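One contact in two related proteins. Structure 1 is pectate lyase from Bacillus subtilis, which cleaves polygalacturonate, the backbone of pectin, by calcium-dependent beta-elimination, leaving oligosaccharides with an unsaturated residue at their non-reducing ends: PDB 5AMV (chain A, 1.57 Å), residues Thr236-Tyr241 and Thr267-Arg272. Structure 2 is pectate lyase 47 from Bacillus sp.: PDB 1VBL (chain B, 1.91 Å), residues Thr242-Val247 and Thr273-Tyr278. One frame, after least-squares fit of the local backbone (RMSD 0.22 Å); residues are numbered along the deposited sequences.

Structure 1 (5AMV); sequences TMSYNY and TLHHNR.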
loop_
_atom_site.group_PDB
_atom_site.type_symbol
_atom_site.label_atom_id
_atom_site.label_comp_id
_atom_site.label_asym_id
_atom_site.label_seq_id
_atom_site.Cartn_x
_atom_site.Cartn_y
_atom_site.Cartn_z
ATOM N N THR A 236 1.169 -4.512 11.583
ATOM C CA THR A 236 0.126 -5.473 11.307
ATOM C C THR A 236 -0.862 -4.818 10.356
ATOM O O THR A 236 -1.307 -3.709 10.639
ATOM C CB THR A 236 -0.595 -5.894 12.592
ATOM O OG1 THR A 236 0.344 -6.610 13.418
ATOM C CG2 THR A 236 -1.806 -6.815 12.307
ATOM N N MET A 237 -1.220 -5.494 9.247
ATOM C CA MET A 237 -2.298 -4.988 8.376
ATOM C C MET A 237 -3.347 -6.107 8.316
ATOM O O MET A 237 -3.055 -7.209 7.818
ATOM C CB MET A 237 -1.787 -4.675 6.975
ATOM C CG MET A 237 -0.540 -3.781 6.943
ATOM S SD MET A 237 -0.264 -3.267 5.233
ATOM C CE MET A 237 1.353 -2.512 5.477
ATOM N N SER A 238 -4.540 -5.819 8.850
ATOM C CA SER A 238 -5.563 -6.837 9.013
ATOM C C SER A 238 -6.897 -6.356 8.484
ATOM O O SER A 238 -7.222 -5.177 8.588
ATOM C CB SER A 238 -5.697 -7.249 10.497
ATOM O OG SER A 238 -5.970 -6.131 11.357
ATOM N N TYR A 239 -7.677 -7.284 7.926
ATOM C CA TYR A 239 -9.069 -7.007 7.517
ATOM C C TYR A 239 -9.202 -5.816 6.580
ATOM O O TYR A 239 -10.221 -5.092 6.630
ATOM C CB TYR A 239 -9.969 -6.851 8.769
ATOM C CG TYR A 239 -10.147 -8.151 9.536
ATOM C CD1 TYR A 239 -11.052 -9.119 9.075
ATOM C CD2 TYR A 239 -9.384 -8.428 10.673
ATOM C CE1 TYR A 239 -11.216 -10.328 9.745
ATOM C CE2 TYR A 239 -9.541 -9.634 11.347
ATOM C CZ TYR A 239 -10.441 -10.577 10.877
ATOM O OH TYR A 239 -10.597 -11.781 11.534
ATOM N N ASN A 240 -8.201 -5.611 5.709
ATOM C CA ASN A 240 -8.353 -4.566 4.727
ATOM C C ASN A 240 -8.869 -5.081 3.412
ATOM O O ASN A 240 -8.715 -6.280 3.129
ATOM C CB ASN A 240 -7.039 -3.807 4.517
ATOM C CG ASN A 240 -6.481 -3.247 5.804
ATOM O OD1 ASN A 240 -7.026 -2.295 6.381
ATOM N ND2 ASN A 240 -5.382 -3.835 6.265
ATOM N N TYR A 241 -9.445 -4.191 2.600
ATOM C CA TYR A 241 -10.010 -4.596 1.307
ATOM C C TYR A 241 -9.320 -3.799 0.196
ATOM O O TYR A 241 -9.571 -2.592 0.024
ATOM C CB TYR A 241 -11.535 -4.374 1.290
ATOM C CG TYR A 241 -12.273 -4.808 0.024
ATOM C CD1 TYR A 241 -11.680 -5.654 -0.947
ATOM C CD2 TYR A 241 -13.601 -4.402 -0.177
ATOM C CE1 TYR A 241 -12.372 -6.035 -2.079
ATOM C CE2 TYR A 241 -14.297 -4.790 -1.311
ATOM C CZ TYR A 241 -13.680 -5.625 -2.238
ATOM O OH TYR A 241 -14.356 -6.009 -3.367
ATOM N N THR A 267 2.889 -8.390 9.531
ATOM C CA THR A 267 1.889 -9.444 9.482
ATOM C C THR A 267 0.706 -8.989 8.650
ATOM O O THR A 267 0.136 -7.945 8.924
ATOM C CB THR A 267 1.402 -9.809 10.900
ATOM O OG1 THR A 267 2.523 -10.255 11.671
ATOM C CG2 THR A 267 0.323 -10.912 10.915
ATOM N N LEU A 268 0.364 -9.781 7.639
ATOM C CA LEU A 268 -0.836 -9.514 6.843
ATOM C C LEU A 268 -1.842 -10.603 7.087
ATOM O O LEU A 268 -1.586 -11.763 6.746
ATOM C CB LEU A 268 -0.523 -9.512 5.333
ATOM C CG LEU A 268 0.595 -8.551 4.886
ATOM C CD1 LEU A 268 0.717 -8.608 3.384
ATOM C CD2 LEU A 268 0.293 -7.107 5.278
ATOM N N HIS A 269 -2.989 -10.249 7.658
ATOM C CA HIS A 269 -4.023 -11.284 7.771
ATOM C C HIS A 269 -5.434 -10.809 7.528
ATOM O O HIS A 269 -5.755 -9.669 7.783
ATOM C CB HIS A 269 -3.871 -12.062 9.111
ATOM C CG HIS A 269 -4.319 -11.307 10.337
ATOM N ND1 HIS A 269 -5.632 -11.298 10.768
ATOM C CD2 HIS A 269 -3.619 -10.553 11.231
ATOM C CE1 HIS A 269 -5.727 -10.564 11.865
ATOM N NE2 HIS A 269 -4.524 -10.104 12.172
ATOM N N HIS A 270 -6.280 -11.737 7.060
ATOM C CA HIS A 270 -7.687 -11.479 6.735
ATOM C C HIS A 270 -7.907 -10.300 5.797
ATOM O O HIS A 270 -8.987 -9.657 5.822
ATOM C CB HIS A 270 -8.496 -11.321 8.024
ATOM C CG HIS A 270 -8.592 -12.577 8.832
ATOM N ND1 HIS A 270 -7.719 -12.861 9.867
ATOM C CD2 HIS A 270 -9.452 -13.618 8.764
ATOM C CE1 HIS A 270 -8.042 -14.029 10.404
ATOM N NE2 HIS A 270 -9.079 -14.519 9.739
ATOM N N ASN A 271 -6.906 -10.022 4.973
ATOM C CA ASN A 271 -7.125 -9.065 3.903
ATOM C C ASN A 271 -7.744 -9.658 2.655
ATOM O O ASN A 271 -7.549 -10.841 2.329
ATOM C CB ASN A 271 -5.822 -8.388 3.540
ATOM C CG ASN A 271 -5.184 -7.725 4.728
ATOM O OD1 ASN A 271 -5.672 -6.691 5.229
ATOM N ND2 ASN A 271 -4.069 -8.308 5.211
ATOM N N ARG A 272 -8.506 -8.819 1.952
ATOM C CA ARG A 272 -9.127 -9.197 0.693
ATOM C C ARG A 272 -8.470 -8.447 -0.451
ATOM O O ARG A 272 -8.291 -7.237 -0.333
ATOM C CB ARG A 272 -10.622 -8.847 0.763
ATOM C CG ARG A 272 -11.411 -9.268 -0.477
ATOM C CD ARG A 272 -12.904 -8.920 -0.266
ATOM N NE ARG A 272 -13.673 -9.384 -1.427
ATOM C CZ ARG A 272 -14.944 -9.061 -1.648
ATOM N NH1 ARG A 272 -15.580 -8.259 -0.793
ATOM N NH2 ARG A 272 -15.577 -9.545 -2.702
#
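Strands 236-238 and 267-269 run parallel, 7° apart, as neighbouring coils of the right-handed parallel beta-helix typical of this lyase family, with M237 N hydrogen-bonded to T267 O at 2.8 Å. Beyond them the backbone turns at Y239-N240 and H270-N271 and pairs again at Y241 and R272. M237 rests CB against L268 CD2 (3.6 Å) and runs extended beyond CG. N240 and N271 lie side by side, their amide planes nearly parallel: N271 OD1 accepts a hydrogen bond from N240 N (2.8 Å), and N271 ND2 reaches M237 O from above its carbonyl plane. Y239 lies nearly parallel to the H270 ring, slid so that H270 CB sits over its centre. Past the turn, R272 and Y241 both hold CG anti to the backbone N (chi1 -177° in each), so they run out alongside each other; the guanidinium lies flat on the phenol, planes 3° apart, with R272 CD 3.4 Å from Y241 CE1. R272 NE also forms a salt bridge with E296, beside helix 382-392.

How the two compare
The sharpest difference lies past the turn, where the pair Y241(A) and R272(A) is replaced by V247(B) and Y278(B). The guanidinium of R272(A) is stacked on the ring of Y241(A); the ring atoms CD2, CE1, CE2 and CZ of Y241(A) have no counterpart in V247(B), nor has OH. CG of Y241(A) and CG1 of V247(B) are 1.1 Å apart after superposition, while CG2 of V247(B) adds a branch. The partner position keeps its course: CD of R272(A) and CD1 of Y278(B) are 0.4 Å apart, and NE of R272(A) falls near CE1 of Y278(B). NH1 and NH2 of R272(A) are without a match, as are CE2 and OH of Y278(B). Contact at the base is kept in both; what V247(B) and Y278(B) lack is the stacked phenol and guanidinium, so the outer part of this pair probably packs less closely. The asparagines N240(A) and N271(A) and the aromatics Y239(A), H269(A) and H270(A) keep their places in structure 2.

On the face of M237(A) and L268(A), CG of M237(A) and CG1 of I243(B) are 0.4 Å apart, and SD of M237(A) lies near CD1 of I243(B). The methionine reaches further through CE; I243(B) carries the branch CG2. Beside them the leucine models differ: chi2 is -177° in L268(A) and 88° in L274(B), with CD2 of L274(B) near CD1 of L268(A).

Structure 2 (1VBL); sequences TISYNV and TLHHNY.
Strands 242-244 and 273-275 run parallel, 8° apart, with I243 N hydrogen-bonded to T273 O at 2.7 Å; the backbone then turns at Y245-N246 and H276-N277 and pairs again at V247 and Y278. I243 points its CG1 arm along L274, its tip CD1 meeting L274 CD2 at 3.9 Å. N246 and N277 lie side by side, their amide planes nearly parallel: N277 OD1 accepts a hydrogen bond from N246 N (2.9 Å), and N277 ND2 reaches I243 O from above its carbonyl plane. Y245 lies nearly parallel to the H276 ring, slid so that H276 CB sits over its centre. Past the turn, Y278 holds CG anti to the backbone N (chi1 -169°) and extends beyond V247; V247 lies alongside its base, with V247 CG2 4.0 Å from Y278 CB. At the far end the phenol OH of Y278 is hydrogen-bonded to E302, and Y278 packs on helix 402-409.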
loop_
_atom_site.group_PDB
_atom_site.type_symbol
_atom_site.label_atom_id
_atom_site.label_comp_id
_atom_site.label_asym_id
_atom_site.label_seq_id
_atom_site.Cartn_x
_atom_site.Cartn_y
_atom_site.Cartn_z
ATOM N N THR B 242 1.110 -4.395 11.527
ATOM C CA THR B 242 0.040 -5.367 11.341
ATOM C C THR B 242 -0.978 -4.781 10.367
ATOM O O THR B 242 -1.507 -3.689 10.580
ATOM C CB THR B 242 -0.665 -5.728 12.670
ATOM O OG1 THR B 242 0.236 -6.471 13.502
ATOM C CG2 THR B 242 -1.909 -6.586 12.399
ATOM N N ILE B 243 -1.224 -5.513 9.285
ATOM C CA ILE B 243 -2.164 -5.121 8.236
ATOM C C ILE B 243 -3.263 -6.175 8.262
ATOM O O ILE B 243 -3.061 -7.309 7.816
ATOM C CB ILE B 243 -1.459 -5.124 6.863
ATOM C CG1 ILE B 243 -0.307 -4.112 6.880
ATOM C CG2 ILE B 243 -2.454 -4.816 5.753
ATOM C CD1 ILE B 243 0.546 -4.138 5.632
ATOM N N SER B 244 -4.432 -5.799 8.774
ATOM C CA SER B 244 -5.511 -6.764 8.908
ATOM C C SER B 244 -6.902 -6.321 8.482
ATOM O O SER B 244 -7.272 -5.155 8.611
ATOM C CB SER B 244 -5.577 -7.224 10.360
ATOM O OG SER B 244 -5.740 -6.110 11.222
ATOM N N TYR B 245 -7.672 -7.283 7.984
ATOM C CA TYR B 245 -9.043 -7.037 7.568
ATOM C C TYR B 245 -9.257 -5.834 6.655
ATOM O O TYR B 245 -10.239 -5.106 6.801
ATOM C CB TYR B 245 -9.920 -6.906 8.809
ATOM C CG TYR B 245 -10.134 -8.222 9.522
ATOM C CD1 TYR B 245 -11.097 -9.121 9.074
ATOM C CD2 TYR B 245 -9.366 -8.575 10.630
ATOM C CE1 TYR B 245 -11.294 -10.343 9.714
ATOM C CE2 TYR B 245 -9.553 -9.801 11.280
ATOM C CZ TYR B 245 -10.521 -10.676 10.812
ATOM O OH TYR B 245 -10.729 -11.887 11.433
ATOM N N ASN B 246 -8.341 -5.637 5.711
ATOM C CA ASN B 246 -8.452 -4.539 4.755
ATOM C C ASN B 246 -8.867 -5.100 3.407
ATOM O O ASN B 246 -8.685 -6.286 3.128
ATOM C CB ASN B 246 -7.104 -3.833 4.566
ATOM C CG ASN B 246 -6.598 -3.193 5.832
ATOM O OD1 ASN B 246 -7.127 -2.172 6.283
ATOM N ND2 ASN B 246 -5.567 -3.790 6.423
ATOM N N VAL B 247 -9.436 -4.242 2.573
ATOM C CA VAL B 247 -9.809 -4.640 1.230
ATOM C C VAL B 247 -8.869 -3.871 0.306
ATOM O O VAL B 247 -8.679 -2.669 0.478
ATOM C CB VAL B 247 -11.264 -4.243 0.878
ATOM C CG1 VAL B 247 -11.497 -4.427 -0.621
ATOM C CG2 VAL B 247 -12.253 -5.102 1.658
ATOM N N THR B 273 2.906 -8.346 9.521
ATOM C CA THR B 273 1.915 -9.415 9.525
ATOM C C THR B 273 0.733 -8.910 8.717
ATOM O O THR B 273 0.251 -7.796 8.943
ATOM C CB THR B 273 1.398 -9.740 10.941
ATOM O OG1 THR B 273 2.468 -10.240 11.744
ATOM C CG2 THR B 273 0.290 -10.789 10.876
ATOM N N LEU B 274 0.282 -9.722 7.768
ATOM C CA LEU B 274 -0.863 -9.376 6.941
ATOM C C LEU B 274 -1.840 -10.533 7.034
ATOM O O LEU B 274 -1.526 -11.655 6.627
ATOM C CB LEU B 274 -0.459 -9.186 5.479
ATOM C CG LEU B 274 0.631 -8.158 5.173
ATOM C CD1 LEU B 274 1.992 -8.829 5.257
ATOM C CD2 LEU B 274 0.414 -7.582 3.774
ATOM N N HIS B 275 -3.020 -10.274 7.579
ATOM C CA HIS B 275 -3.998 -11.335 7.693
ATOM C C HIS B 275 -5.428 -10.872 7.479
ATOM O O HIS B 275 -5.779 -9.716 7.742
ATOM C CB HIS B 275 -3.837 -12.060 9.044
ATOM C CG HIS B 275 -4.229 -11.250 10.243
ATOM N ND1 HIS B 275 -5.532 -11.154 10.684
ATOM C CD2 HIS B 275 -3.483 -10.542 11.124
ATOM C CE1 HIS B 275 -5.572 -10.426 11.785
ATOM N NE2 HIS B 275 -4.341 -10.041 12.075
ATOM N N HIS B 276 -6.236 -11.789 6.961
ATOM C CA HIS B 276 -7.644 -11.542 6.682
ATOM C C HIS B 276 -7.916 -10.366 5.758
ATOM O O HIS B 276 -8.945 -9.699 5.872
ATOM C CB HIS B 276 -8.415 -11.369 7.989
ATOM C CG HIS B 276 -8.457 -12.612 8.821
ATOM N ND1 HIS B 276 -7.520 -12.891 9.793
ATOM C CD2 HIS B 276 -9.298 -13.672 8.793
ATOM C CE1 HIS B 276 -7.782 -14.069 10.328
ATOM N NE2 HIS B 276 -8.856 -14.564 9.740
ATOM N N ASN B 277 -6.992 -10.116 4.838
ATOM C CA ASN B 277 -7.177 -9.030 3.893
ATOM C C ASN B 277 -7.839 -9.616 2.660
ATOM O O ASN B 277 -7.658 -10.791 2.337
ATOM C CB ASN B 277 -5.833 -8.389 3.534
ATOM C CG ASN B 277 -5.188 -7.704 4.724
ATOM O OD1 ASN B 277 -5.694 -6.700 5.228
ATOM N ND2 ASN B 277 -4.072 -8.253 5.187
ATOM N N TYR B 278 -8.615 -8.784 1.984
ATOM C CA TYR B 278 -9.335 -9.185 0.789
ATOM C C TYR B 278 -8.680 -8.511 -0.418
ATOM O O TYR B 278 -8.812 -7.299 -0.600
ATOM C CB TYR B 278 -10.790 -8.733 0.933
ATOM C CG TYR B 278 -11.791 -9.263 -0.076
ATOM C CD1 TYR B 278 -13.150 -8.994 0.089
ATOM C CD2 TYR B 278 -11.397 -10.009 -1.191
ATOM C CE1 TYR B 278 -14.095 -9.449 -0.821
ATOM C CE2 TYR B 278 -12.344 -10.473 -2.119
ATOM C CZ TYR B 278 -13.694 -10.183 -1.920
ATOM O OH TYR B 278 -14.654 -10.620 -2.805
#